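Carboxylesterase YbfK (Bacillus subtilis, PDB 4CCY) hydrolyses carboxylic esters to an alcohol and a carboxylate, acting as a carboxylesterase of the alpha/beta hydrolase superfamily. Local coordinates at residues 71-76 with 282-287; 25-30 with 191-196; 123-128 with 133-138. One frame throughout, in Å; residues are numbered along the deposited sequence.

Contact 1: 71-76 with 282-287; sequences YPNIAA and YVNQRV
Asn284 lays its side-chain amide against the backbone at Pro72 and Asn73, bridging helices 280-290 and 71-80, two neighbouring helices that flank the central sheet of the alpha/beta hydrolase fold. The axes of the two short segments pass 9.4 Å apart at a crossing angle of -37°, and an asparagine is long enough to cross that gap while offering both a donor and an acceptor. With CG beside its own backbone N (chi1 -74°), Asn284 sends ND2 to Pro72 O at 3.0 Å. This bond is nearly straight and lies in both the amide plane and the carbonyl plane. It serves an oxygen that the usual helical partner does not reach, since Ala76 N is 5.9 Å from Pro72 O. The other end of the amide, OD1, accepts from Asn73 ND2 at 2.8 Å, with the donor tilted out of the carbonyl plane. The two amide planes stand almost perpendicular, 85° apart. Asn73 is buried, and its ND2 also donates to Ser276 O, so two bonds fix its rotation. Trp77 adds a further link by donating NE1 to Asn284 O. The small Ala76 lets the helices approach, its CB meeting Asn284 CB at 3.8 Å.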
ATOM      1  N   TYR A  71       4.547   5.088   9.853  1.00 13.63           N
ATOM      2  CA  TYR A  71       5.040   5.912  10.987  1.00 14.38           C
ATOM      3  C   TYR A  71       5.752   7.232  10.589  1.00 14.50           C
ATOM      4  O   TYR A  71       5.561   8.235  11.258  1.00 15.04           O
ATOM      5  CB  TYR A  71       5.876   5.101  12.007  1.00 14.81           C
ATOM      6  CG  TYR A  71       7.246   4.727  11.509  1.00 15.28           C
ATOM      7  CD1 TYR A  71       8.339   5.596  11.670  1.00 16.05           C
ATOM      8  CD2 TYR A  71       7.455   3.526  10.842  1.00 15.09           C
ATOM      9  CE1 TYR A  71       9.595   5.266  11.175  1.00 16.48           C
ATOM     10  CE2 TYR A  71       8.713   3.191  10.344  1.00 15.59           C
ATOM     11  CZ  TYR A  71       9.772   4.057  10.517  1.00 16.25           C
ATOM     12  OH  TYR A  71      11.016   3.714  10.020  1.00 17.35           O
ATOM     13  N   PRO A  72       6.558   7.250   9.501  1.00 14.56           N
ATOM     14  CA  PRO A  72       7.235   8.541   9.260  1.00 15.01           C
ATOM     15  C   PRO A  72       6.424   9.519   8.398  1.00 14.61           C
ATOM     16  O   PRO A  72       6.890  10.610   8.091  1.00 15.23           O
ATOM     17  CB  PRO A  72       8.507   8.123   8.523  1.00 15.47           C
ATOM     18  CG  PRO A  72       8.121   6.878   7.797  1.00 14.87           C
ATOM     19  CD  PRO A  72       7.000   6.220   8.539  1.00 14.24           C
ATOM     20  N   ASN A  73       5.222   9.118   8.000  1.00 13.98           N
ATOM     21  CA  ASN A  73       4.356   9.975   7.202  1.00 13.49           C
ATOM     22  C   ASN A  73       3.106  10.412   7.965  1.00 13.56           C
ATOM     23  O   ASN A  73       2.490  11.427   7.634  1.00 13.47           O
ATOM     24  CB  ASN A  73       3.958   9.240   5.933  1.00 12.84           C
ATOM     25  CG  ASN A  73       5.106   8.454   5.347  1.00 12.91           C
ATOM     26  OD1 ASN A  73       5.167   7.245   5.519  1.00 12.66           O
ATOM     27  ND2 ASN A  73       6.047   9.141   4.687  1.00 13.04           N
ATOM     28  N   ILE A  74       2.747   9.647   8.995  1.00 13.36           N
ATOM     29  CA  ILE A  74       1.432   9.800   9.612  1.00 13.59           C
ATOM     30  C   ILE A  74       1.211  11.131  10.337  1.00 14.30           C
ATOM     31  O   ILE A  74       0.112  11.685  10.284  1.00 14.76           O
ATOM     32  CB  ILE A  74       1.010   8.558  10.451  1.00 13.32           C
ATOM     33  CG1 ILE A  74      -0.505   8.541  10.666  1.00 13.40           C
ATOM     34  CG2 ILE A  74       1.796   8.433  11.743  1.00 13.78           C
ATOM     35  CD1 ILE A  74      -1.247   8.169   9.395  1.00 12.97           C
ATOM     36  N   ALA A  75       2.241  11.665  10.987  1.00 14.76           N
ATOM     37  CA  ALA A  75       2.068  12.962  11.665  1.00 15.63           C
ATOM     38  C   ALA A  75       1.736  14.084  10.670  1.00 15.80           C
ATOM     39  O   ALA A  75       0.793  14.847  10.892  1.00 16.39           O
ATOM     40  CB  ALA A  75       3.282  13.328  12.513  1.00 16.19           C
ATOM     41  N   ALA A  76       2.494  14.174   9.578  1.00 15.41           N
ATOM     42  CA  ALA A  76       2.235  15.202   8.551  1.00 15.79           C
ATOM     43  C   ALA A  76       0.813  15.114   7.978  1.00 15.82           C
ATOM     44  O   ALA A  76       0.100  16.119   7.890  1.00 16.38           O
ATOM     45  CB  ALA A  76       3.265  15.122   7.432  1.00 15.53           C
ATOM     46  N   TYR A 282      10.240  14.644   1.784  1.00 15.40           N
ATOM     47  CA  TYR A 282       9.728  15.001   0.463  1.00 14.65           C
ATOM     48  C   TYR A 282       8.325  14.453   0.170  1.00 13.80           C
ATOM     49  O   TYR A 282       7.436  15.217  -0.226  1.00 13.64           O
ATOM     50  CB  TYR A 282      10.681  14.602  -0.665  1.00 14.63           C
ATOM     51  CG  TYR A 282      10.082  14.971  -2.005  1.00 14.38           C
ATOM     52  CD1 TYR A 282       9.964  16.318  -2.396  1.00 14.58           C
ATOM     53  CD2 TYR A 282       9.567  13.990  -2.847  1.00 13.68           C
ATOM     54  CE1 TYR A 282       9.378  16.662  -3.611  1.00 14.51           C
ATOM     55  CE2 TYR A 282       8.980  14.327  -4.057  1.00 13.63           C
ATOM     56  CZ  TYR A 282       8.890  15.652  -4.433  1.00 13.93           C
ATOM     57  OH  TYR A 282       8.305  15.945  -5.625  1.00 13.94           O
ATOM     58  N   VAL A 283       8.143  13.143   0.355  1.00 13.11           N
ATOM     59  CA  VAL A 283       6.854  12.482   0.124  1.00 12.41           C
ATOM     60  C   VAL A 283       5.756  13.099   0.991  1.00 12.43           C
ATOM     61  O   VAL A 283       4.661  13.358   0.492  1.00 12.16           O
ATOM     62  CB  VAL A 283       6.938  10.931   0.315  1.00 12.21           C
ATOM     63  CG1 VAL A 283       5.568  10.264   0.297  1.00 11.83           C
ATOM     64  CG2 VAL A 283       7.797  10.302  -0.762  1.00 12.09           C
ATOM     65  N   ASN A 284       6.045  13.344   2.272  1.00 12.80           N
ATOM     66  CA  ASN A 284       5.065  13.963   3.178  1.00 13.02           C
ATOM     67  C   ASN A 284       4.457  15.252   2.607  1.00 13.26           C
ATOM     68  O   ASN A 284       3.229  15.379   2.492  1.00 13.11           O
ATOM     69  CB  ASN A 284       5.673  14.236   4.566  1.00 13.49           C
ATOM     70  CG  ASN A 284       5.863  12.961   5.391  1.00 13.46           C
ATOM     71  OD1 ASN A 284       5.494  11.864   4.966  1.00 13.01           O
ATOM     72  ND2 ASN A 284       6.446  13.106   6.567  1.00 13.81           N
ATOM     73  N   GLN A 285       5.325  16.189   2.222  1.00 13.61           N
ATOM     74  CA  GLN A 285       4.871  17.481   1.710  1.00 13.86           C
ATOM     75  C   GLN A 285       4.261  17.388   0.306  1.00 13.54           C
ATOM     76  O   GLN A 285       3.248  18.042   0.028  1.00 13.82           O
ATOM     77  CB  GLN A 285       5.985  18.545   1.786  1.00 14.55           C
ATOM     78  CG  GLN A 285       5.575  19.926   1.256  1.00 14.91           C
ATOM     79  CD  GLN A 285       4.366  20.501   1.972  1.00 15.21           C
ATOM     80  OE1 GLN A 285       4.441  20.835   3.149  1.00 15.65           O
ATOM     81  NE2 GLN A 285       3.243  20.606   1.269  1.00 15.17           N
ATOM     82  N   ARG A 286       4.852  16.570  -0.562  1.00 13.20           N
ATOM     83  CA  ARG A 286       4.353  16.407  -1.929  1.00 12.95           C
ATOM     84  C   ARG A 286       2.911  15.907  -1.938  1.00 12.80           C
ATOM     85  O   ARG A 286       2.079  16.376  -2.712  1.00 12.91           O
ATOM     86  CB  ARG A 286       5.235  15.453  -2.721  1.00 12.51           C
ATOM     87  CG  ARG A 286       4.748  15.213  -4.137  1.00 12.43           C
ATOM     88  CD  ARG A 286       5.041  16.430  -5.009  1.00 12.85           C
ATOM     89  NE  ARG A 286       4.480  16.347  -6.357  1.00 12.71           N
ATOM     90  CZ  ARG A 286       3.270  16.783  -6.709  1.00 12.88           C
ATOM     91  NH1 ARG A 286       2.439  17.317  -5.815  1.00 12.68           N
ATOM     92  NH2 ARG A 286       2.882  16.668  -7.983  1.00 13.34           N
ATOM     93  N   VAL A 287       2.634  14.941  -1.075  1.00 12.68           N
ATOM     94  CA  VAL A 287       1.286  14.414  -0.923  1.00 12.78           C
ATOM     95  C   VAL A 287       0.343  15.461  -0.319  1.00 13.41           C
ATOM     96  O   VAL A 287      -0.763  15.627  -0.811  1.00 13.68           O
ATOM     97  CB  VAL A 287       1.297  13.077  -0.140  1.00 12.32           C
ATOM     98  CG1 VAL A 287      -0.100  12.648   0.284  1.00 12.28           C
ATOM     99  CG2 VAL A 287       1.963  11.994  -0.992  1.00 11.69           C
TER

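Contact 2: 25-30 with 191-196; sequences LSLWPI and DLHPLL
Leu27 packs on the ring of His193, the N-cap residue of helix 194-205, which belongs to the insertion between strands 146-152 and 236-241 where alpha/beta hydrolases commonly carry their cap. The first interaction is a CH-pi contact. Leu27 CD1 sits 3.8 Å from the centroid of the His193 ring and only 9° off its normal, while the other methyl, CD2, reaches His193 NE2 at 3.6 Å. Pro194 CD rests on the opposite ring face, so the imidazole is held between two aliphatic groups. Polar bonding fixes its rotation as well: with CG anti to the backbone N (chi1 -172°), the ring folds back beside the helix start, and His193 ND1 accepts from Leu195 N at 3.0 Å in the ring plane. Histidine suits the place because it caps with one ring atom while presenting a flat face to a leucine. Tyr71 of helix 71-80 touches both Leu27 and His193. Apolar packing completes the joint, which lies near the surface: Leu195 CD1 meets Leu27 CG at 3.9 Å. Beyond it stands Ser26, whose OG is hydrogen-bonded to Gln23 O and makes just a van der Waals contact with Leu195 CD1, at 3.6 Å.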
ATOM      1  N   LEU A  25       4.652  -0.559  16.254  1.00 18.08           N
ATOM      2  CA  LEU A  25       3.694   0.515  16.475  1.00 18.80           C
ATOM      3  C   LEU A  25       4.104   1.532  17.552  1.00 20.91           C
ATOM      4  O   LEU A  25       3.502   2.601  17.660  1.00 22.45           O
ATOM      5  CB  LEU A  25       2.282  -0.051  16.704  1.00 18.82           C
ATOM      6  CG  LEU A  25       1.546  -0.594  15.452  1.00 18.27           C
ATOM      7  CD1 LEU A  25       0.239  -1.294  15.811  1.00 19.25           C
ATOM      8  CD2 LEU A  25       1.279   0.528  14.456  1.00 19.31           C
ATOM      9  N   SER A  26       5.138   1.216  18.332  1.00 18.90           N
ATOM     10  CA  SER A  26       5.746   2.199  19.224  1.00 19.82           C
ATOM     11  C   SER A  26       6.331   3.382  18.433  1.00 19.53           C
ATOM     12  O   SER A  26       6.570   4.444  18.995  1.00 20.35           O
ATOM     13  CB  SER A  26       6.833   1.556  20.085  1.00 20.88           C
ATOM     14  OG  SER A  26       7.910   1.109  19.272  1.00 20.74           O
ATOM     15  N   LEU A  27       6.552   3.193  17.136  1.00 18.66           N
ATOM     16  CA  LEU A  27       7.068   4.258  16.281  1.00 18.61           C
ATOM     17  C   LEU A  27       5.984   5.257  15.877  1.00 18.25           C
ATOM     18  O   LEU A  27       6.294   6.305  15.332  1.00 18.38           O
ATOM     19  CB  LEU A  27       7.762   3.687  15.035  1.00 17.87           C
ATOM     20  CG  LEU A  27       8.984   2.777  15.263  1.00 18.60           C
ATOM     21  CD1 LEU A  27       9.461   2.155  13.953  1.00 18.08           C
ATOM     22  CD2 LEU A  27      10.132   3.487  15.986  1.00 19.41           C
ATOM     23  N   TRP A  28       4.720   4.926  16.136  1.00 17.93           N
ATOM     24  CA  TRP A  28       3.613   5.826  15.814  1.00 17.79           C
ATOM     25  C   TRP A  28       3.767   7.097  16.618  1.00 18.63           C
ATOM     26  O   TRP A  28       3.743   7.054  17.839  1.00 20.05           O
ATOM     27  CB  TRP A  28       2.287   5.144  16.108  1.00 17.30           C
ATOM     28  CG  TRP A  28       1.187   5.462  15.128  1.00 16.69           C
ATOM     29  CD1 TRP A  28       0.107   6.328  15.313  1.00 16.78           C
ATOM     30  CD2 TRP A  28       1.012   4.916  13.775  1.00 15.77           C
ATOM     31  NE1 TRP A  28      -0.693   6.359  14.202  1.00 16.30           N
ATOM     32  CE2 TRP A  28      -0.212   5.532  13.240  1.00 15.66           C
ATOM     33  CE3 TRP A  28       1.720   4.017  12.981  1.00 15.29           C
ATOM     34  CZ2 TRP A  28      -0.692   5.237  11.967  1.00 14.95           C
ATOM     35  CZ3 TRP A  28       1.231   3.727  11.704  1.00 14.66           C
ATOM     36  CH2 TRP A  28       0.057   4.332  11.204  1.00 14.53           C
ATOM     37  N   PRO A  29       3.959   8.242  15.942  1.00 18.51           N
ATOM     38  CA  PRO A  29       4.337   9.494  16.585  1.00 19.44           C
ATOM     39  C   PRO A  29       3.162  10.272  17.204  1.00 20.34           C
ATOM     40  O   PRO A  29       3.382  11.286  17.872  1.00 20.91           O
ATOM     41  CB  PRO A  29       4.919  10.295  15.421  1.00 19.05           C
ATOM     42  CG  PRO A  29       4.060   9.889  14.268  1.00 17.99           C
ATOM     43  CD  PRO A  29       3.820   8.409  14.480  1.00 17.75           C
ATOM     44  N   ILE A  30       1.934   9.819  16.960  1.00 20.22           N
ATOM     45  CA  ILE A  30       0.737  10.501  17.458  1.00 21.47           C
ATOM     46  C   ILE A  30      -0.249   9.488  18.045  1.00 22.12           C
ATOM     47  O   ILE A  30      -0.072   8.280  17.890  1.00 21.41           O
ATOM     48  CB  ILE A  30       0.053  11.351  16.353  1.00 21.10           C
ATOM     49  CG1 ILE A  30      -0.465  10.451  15.219  1.00 19.89           C
ATOM     50  CG2 ILE A  30       1.002  12.449  15.845  1.00 21.24           C
ATOM     51  CD1 ILE A  30      -1.101  11.189  14.055  1.00 19.83           C
ATOM     52  N   ASP A 191      18.358   1.130   4.898  1.00 21.06           N
ATOM     53  CA  ASP A 191      18.038   0.065   5.847  1.00 19.64           C
ATOM     54  C   ASP A 191      16.723   0.408   6.510  1.00 18.50           C
ATOM     55  O   ASP A 191      16.527   1.540   6.949  1.00 18.62           O
ATOM     56  CB  ASP A 191      19.090  -0.050   6.955  1.00 19.92           C
ATOM     57  CG  ASP A 191      20.456  -0.440   6.440  1.00 21.02           C
ATOM     58  OD1 ASP A 191      20.551  -1.350   5.594  1.00 21.42           O
ATOM     59  OD2 ASP A 191      21.444   0.156   6.911  1.00 21.86           O
ATOM     60  N   LEU A 192      15.836  -0.576   6.608  1.00 17.22           N
ATOM     61  CA  LEU A 192      14.615  -0.414   7.378  1.00 16.49           C
ATOM     62  C   LEU A 192      14.978  -0.127   8.827  1.00 16.57           C
ATOM     63  O   LEU A 192      16.056  -0.517   9.280  1.00 16.63           O
ATOM     64  CB  LEU A 192      13.796  -1.691   7.326  1.00 15.59           C
ATOM     65  CG  LEU A 192      13.188  -2.040   5.972  1.00 15.52           C
ATOM     66  CD1 LEU A 192      12.517  -3.408   6.043  1.00 14.85           C
ATOM     67  CD2 LEU A 192      12.206  -0.950   5.544  1.00 15.41           C
ATOM     68  N   HIS A 193      14.081   0.554   9.544  1.00 16.22           N
ATOM     69  CA  HIS A 193      14.178   0.595  10.996  1.00 16.58           C
ATOM     70  C   HIS A 193      14.212  -0.842  11.487  1.00 16.36           C
ATOM     71  O   HIS A 193      13.518  -1.689  10.952  1.00 15.74           O
ATOM     72  CB  HIS A 193      13.002   1.336  11.606  1.00 16.55           C
ATOM     73  CG  HIS A 193      13.147   1.579  13.088  1.00 17.50           C
ATOM     74  ND1 HIS A 193      13.043   0.590  14.004  1.00 17.51           N
ATOM     75  CD2 HIS A 193      13.410   2.747  13.801  1.00 18.31           C
ATOM     76  CE1 HIS A 193      13.234   1.099  15.232  1.00 18.56           C
ATOM     77  NE2 HIS A 193      13.455   2.418  15.109  1.00 19.18           N
ATOM     78  N   PRO A 194      15.041  -1.144  12.500  1.00 17.21           N
ATOM     79  CA  PRO A 194      15.106  -2.529  13.006  1.00 17.32           C
ATOM     80  C   PRO A 194      13.749  -3.166  13.387  1.00 17.08           C
ATOM     81  O   PRO A 194      13.574  -4.381  13.235  1.00 16.68           O
ATOM     82  CB  PRO A 194      16.008  -2.403  14.229  1.00 18.34           C
ATOM     83  CG  PRO A 194      16.899  -1.260  13.899  1.00 18.65           C
ATOM     84  CD  PRO A 194      16.097  -0.295  13.078  1.00 17.76           C
ATOM     85  N   LEU A 195      12.810  -2.363  13.882  1.00 17.35           N
ATOM     86  CA  LEU A 195      11.500  -2.886  14.258  1.00 17.64           C
ATOM     87  C   LEU A 195      10.747  -3.395  13.042  1.00 17.12           C
ATOM     88  O   LEU A 195      10.161  -4.479  13.089  1.00 17.50           O
ATOM     89  CB  LEU A 195      10.682  -1.851  15.035  1.00 18.17           C
ATOM     90  CG  LEU A 195      11.212  -1.520  16.441  1.00 19.49           C
ATOM     91  CD1 LEU A 195      10.377  -0.429  17.092  1.00 20.32           C
ATOM     92  CD2 LEU A 195      11.277  -2.759  17.328  1.00 20.19           C
ATOM     93  N   LEU A 196      10.791  -2.641  11.943  1.00 17.05           N
ATOM     94  CA  LEU A 196      10.135  -3.060  10.704  1.00 16.98           C
ATOM     95  C   LEU A 196      10.798  -4.271  10.060  1.00 17.03           C
ATOM     96  O   LEU A 196      10.107  -5.165   9.576  1.00 16.77           O
ATOM     97  CB  LEU A 196      10.015  -1.915   9.690  1.00 17.05           C
ATOM     98  CG  LEU A 196       8.611  -1.346   9.469  1.00 17.33           C
ATOM     99  CD1 LEU A 196       8.616  -0.335   8.329  1.00 17.28           C
ATOM    100  CD2 LEU A 196       7.591  -2.452   9.188  1.00 16.96           C
TER

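Contact 3: 123-128 with 133-138; sequences AHLAGL and SHIVNF
The nucleophile elbow of an alpha/beta hydrolase is built from strand 123-128 and helix 130-141, joined by a sharp turn at Ser129, by similarity the nucleophile of the charge relay. Here the helix folds back against the strand it follows, the N-to-C directions of the two segments 141° apart and their axes 7.8 Å from each other. Gly127, the first glycine of the GxSxG pattern, allows such closeness. Having no side chain, it exposes bare backbone to the helix, and Ile135 CD1 presses on it, 3.2 Å from Gly127 N and 3.3 Å from Ala126 C, a tight fit. With CG1 anti to its carbonyl carbon (chi1 -72°) and CD1 extended beyond it, Ile135 carries its longer branch up to the strand. Lower on the same branch, Ile135 CG1 meets Leu125 CB at 3.8 Å as the two side chains run alongside each other in opposite senses. Leu125 then extends CD2 to Phe138 CD2, 4.0 Å away, crossing that side chain at about a right angle. No hydrogen bond joins the segments; branched and aromatic residues simply fill the interior. Around them, Leu125 and Phe138 both touch Val146 of strand 146-152, which completes the beta-alpha-beta unit, Ile135 reaches Leu60 of strand 56-60, and Phe138 packs on Met111 and Phe115 of helix 104-118.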
ATOM      1  N   ALA A 123     -13.374   9.587  -0.204  1.00 15.42           N
ATOM      2  CA  ALA A 123     -12.112   9.782   0.500  1.00 14.79           C
ATOM      3  C   ALA A 123     -10.957  10.006  -0.463  1.00 14.21           C
ATOM      4  O   ALA A 123     -10.999   9.587  -1.627  1.00 13.70           O
ATOM      5  CB  ALA A 123     -11.791   8.573   1.382  1.00 14.27           C
ATOM      6  N   HIS A 124      -9.914  10.641   0.052  1.00 14.06           N
ATOM      7  CA  HIS A 124      -8.601  10.580  -0.580  1.00 13.68           C
ATOM      8  C   HIS A 124      -8.009   9.223  -0.290  1.00 12.99           C
ATOM      9  O   HIS A 124      -8.311   8.606   0.743  1.00 12.58           O
ATOM     10  CB  HIS A 124      -7.701  11.674  -0.012  1.00 14.25           C
ATOM     11  CG  HIS A 124      -8.179  13.086  -0.301  1.00 15.27           C
ATOM     12  ND1 HIS A 124      -8.452  13.522  -1.554  1.00 15.61           N
ATOM     13  CD2 HIS A 124      -8.402  14.168   0.548  1.00 16.12           C
ATOM     14  CE1 HIS A 124      -8.834  14.810  -1.508  1.00 16.66           C
ATOM     15  NE2 HIS A 124      -8.798  15.209  -0.218  1.00 17.13           N
ATOM     16  N   LEU A 125      -7.172   8.728  -1.192  1.00 12.57           N
ATOM     17  CA  LEU A 125      -6.433   7.501  -0.932  1.00 12.12           C
ATOM     18  C   LEU A 125      -4.940   7.687  -1.228  1.00 12.24           C
ATOM     19  O   LEU A 125      -4.572   8.391  -2.179  1.00 12.11           O
ATOM     20  CB  LEU A 125      -7.008   6.331  -1.751  1.00 11.91           C
ATOM     21  CG  LEU A 125      -8.450   5.894  -1.417  1.00 11.85           C
ATOM     22  CD1 LEU A 125      -9.451   6.583  -2.323  1.00 12.45           C
ATOM     23  CD2 LEU A 125      -8.647   4.389  -1.498  1.00 11.85           C
ATOM     24  N   ALA A 126      -4.084   7.086  -0.401  1.00 12.04           N
ATOM     25  CA  ALA A 126      -2.642   7.077  -0.687  1.00 12.04           C
ATOM     26  C   ALA A 126      -2.119   5.697  -0.405  1.00 11.75           C
ATOM     27  O   ALA A 126      -2.480   5.098   0.606  1.00 11.83           O
ATOM     28  CB  ALA A 126      -1.891   8.120   0.143  1.00 12.27           C
ATOM     29  N   GLY A 127      -1.287   5.182  -1.300  1.00 11.65           N
ATOM     30  CA  GLY A 127      -0.817   3.818  -1.159  1.00 11.75           C
ATOM     31  C   GLY A 127       0.520   3.515  -1.794  1.00 11.88           C
ATOM     32  O   GLY A 127       0.927   4.158  -2.763  1.00 11.88           O
ATOM     33  N   LEU A 128       1.184   2.499  -1.251  1.00 12.00           N
ATOM     34  CA  LEU A 128       2.475   2.071  -1.745  1.00 12.31           C
ATOM     35  C   LEU A 128       2.427   0.644  -2.272  1.00 12.40           C
ATOM     36  O   LEU A 128       1.858  -0.232  -1.629  1.00 12.62           O
ATOM     37  CB  LEU A 128       3.520   2.165  -0.630  1.00 12.79           C
ATOM     38  CG  LEU A 128       4.921   1.725  -1.063  1.00 13.36           C
ATOM     39  CD1 LEU A 128       5.745   2.942  -1.456  1.00 13.54           C
ATOM     40  CD2 LEU A 128       5.620   0.954   0.042  1.00 14.20           C
ATOM     41  N   SER A 133      -1.438  -0.381  -6.149  1.00 11.55           N
ATOM     42  CA  SER A 133      -2.205  -1.111  -7.172  1.00 11.67           C
ATOM     43  C   SER A 133      -3.668  -1.292  -6.784  1.00 11.40           C
ATOM     44  O   SER A 133      -4.532  -1.228  -7.638  1.00 11.88           O
ATOM     45  CB  SER A 133      -1.544  -2.445  -7.522  1.00 12.12           C
ATOM     46  OG  SER A 133      -0.221  -2.205  -8.002  1.00 12.49           O
ATOM     47  N   HIS A 134      -3.960  -1.466  -5.496  1.00 11.21           N
ATOM     48  CA  HIS A 134      -5.363  -1.444  -5.037  1.00 11.38           C
ATOM     49  C   HIS A 134      -6.041  -0.137  -5.376  1.00 11.33           C
ATOM     50  O   HIS A 134      -7.205  -0.107  -5.819  1.00 11.53           O
ATOM     51  CB  HIS A 134      -5.456  -1.709  -3.539  1.00 11.51           C
ATOM     52  CG  HIS A 134      -5.451  -3.170  -3.184  1.00 11.86           C
ATOM     53  ND1 HIS A 134      -6.592  -3.893  -3.065  1.00 12.53           N
ATOM     54  CD2 HIS A 134      -4.403  -4.043  -2.935  1.00 12.08           C
ATOM     55  CE1 HIS A 134      -6.284  -5.172  -2.762  1.00 12.62           C
ATOM     56  NE2 HIS A 134      -4.941  -5.267  -2.684  1.00 12.66           N
ATOM     57  N   ILE A 135      -5.315   0.961  -5.178  1.00 10.97           N
ATOM     58  CA  ILE A 135      -5.876   2.287  -5.407  1.00 10.95           C
ATOM     59  C   ILE A 135      -6.193   2.533  -6.876  1.00 11.28           C
ATOM     60  O   ILE A 135      -7.263   3.058  -7.180  1.00 11.76           O
ATOM     61  CB  ILE A 135      -5.013   3.400  -4.777  1.00 10.62           C
ATOM     62  CG1 ILE A 135      -5.168   3.344  -3.258  1.00 10.53           C
ATOM     63  CG2 ILE A 135      -5.425   4.784  -5.266  1.00 10.79           C
ATOM     64  CD1 ILE A 135      -4.016   3.921  -2.493  1.00 10.50           C
ATOM     65  N   VAL A 136      -5.302   2.134  -7.779  1.00 11.34           N
ATOM     66  CA  VAL A 136      -5.568   2.275  -9.210  1.00 11.93           C
ATOM     67  C   VAL A 136      -6.808   1.464  -9.579  1.00 12.45           C
ATOM     68  O   VAL A 136      -7.699   1.965 -10.271  1.00 13.11           O
ATOM     69  CB  VAL A 136      -4.375   1.850 -10.080  1.00 12.05           C
ATOM     70  CG1 VAL A 136      -4.699   2.024 -11.560  1.00 12.50           C
ATOM     71  CG2 VAL A 136      -3.134   2.651  -9.702  1.00 11.75           C
ATOM     72  N   ASN A 137      -6.877   0.227  -9.095  1.00 12.35           N
ATOM     73  CA  ASN A 137      -8.048  -0.626  -9.312  1.00 12.76           C
ATOM     74  C   ASN A 137      -9.340  -0.014  -8.750  1.00 12.97           C
ATOM     75  O   ASN A 137     -10.385  -0.021  -9.416  1.00 13.23           O
ATOM     76  CB  ASN A 137      -7.823  -2.021  -8.713  1.00 12.60           C
ATOM     77  CG  ASN A 137      -8.955  -2.976  -9.033  1.00 13.16           C
ATOM     78  OD1 ASN A 137      -9.149  -3.348 -10.196  1.00 13.46           O
ATOM     79  ND2 ASN A 137      -9.712  -3.384  -8.004  1.00 12.71           N
ATOM     80  N   PHE A 138      -9.256   0.517  -7.527  1.00 12.86           N
ATOM     81  CA  PHE A 138     -10.400   1.183  -6.883  1.00 13.00           C
ATOM     82  C   PHE A 138     -10.905   2.430  -7.625  1.00 13.60           C
ATOM     83  O   PHE A 138     -12.104   2.563  -7.863  1.00 14.51           O
ATOM     84  CB  PHE A 138     -10.107   1.500  -5.393  1.00 12.60           C
ATOM     85  CG  PHE A 138     -11.334   1.920  -4.615  1.00 12.97           C
ATOM     86  CD1 PHE A 138     -12.366   1.023  -4.390  1.00 13.00           C
ATOM     87  CD2 PHE A 138     -11.465   3.228  -4.132  1.00 13.14           C
ATOM     88  CE1 PHE A 138     -13.508   1.407  -3.689  1.00 13.54           C
ATOM     89  CE2 PHE A 138     -12.597   3.618  -3.430  1.00 13.41           C
ATOM     90  CZ  PHE A 138     -13.619   2.704  -3.202  1.00 13.67           C
TER

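In the fold
Contact 3 is the core of the set, entirely buried and apolar, joining a central strand to the helix that follows it in sequence. Contact 1 is partly buried and lies between helices far apart in the chain, where amide hydrogen bonds do most of the joining. Contact 2 is a surface contact between a loop and the start of a helix, with an imidazole as its platform. Contacts 1 and 2 adjoin through segment 71-76: Ile74 CG2 lies 3.4 Å from Pro29 CD, and Ile74 CG1 lies 3.6 Å from Trp28 CZ2. Contact 3 touches neither: its nearest atoms are about 5 Å from contact 1 and about 9 Å from contact 2.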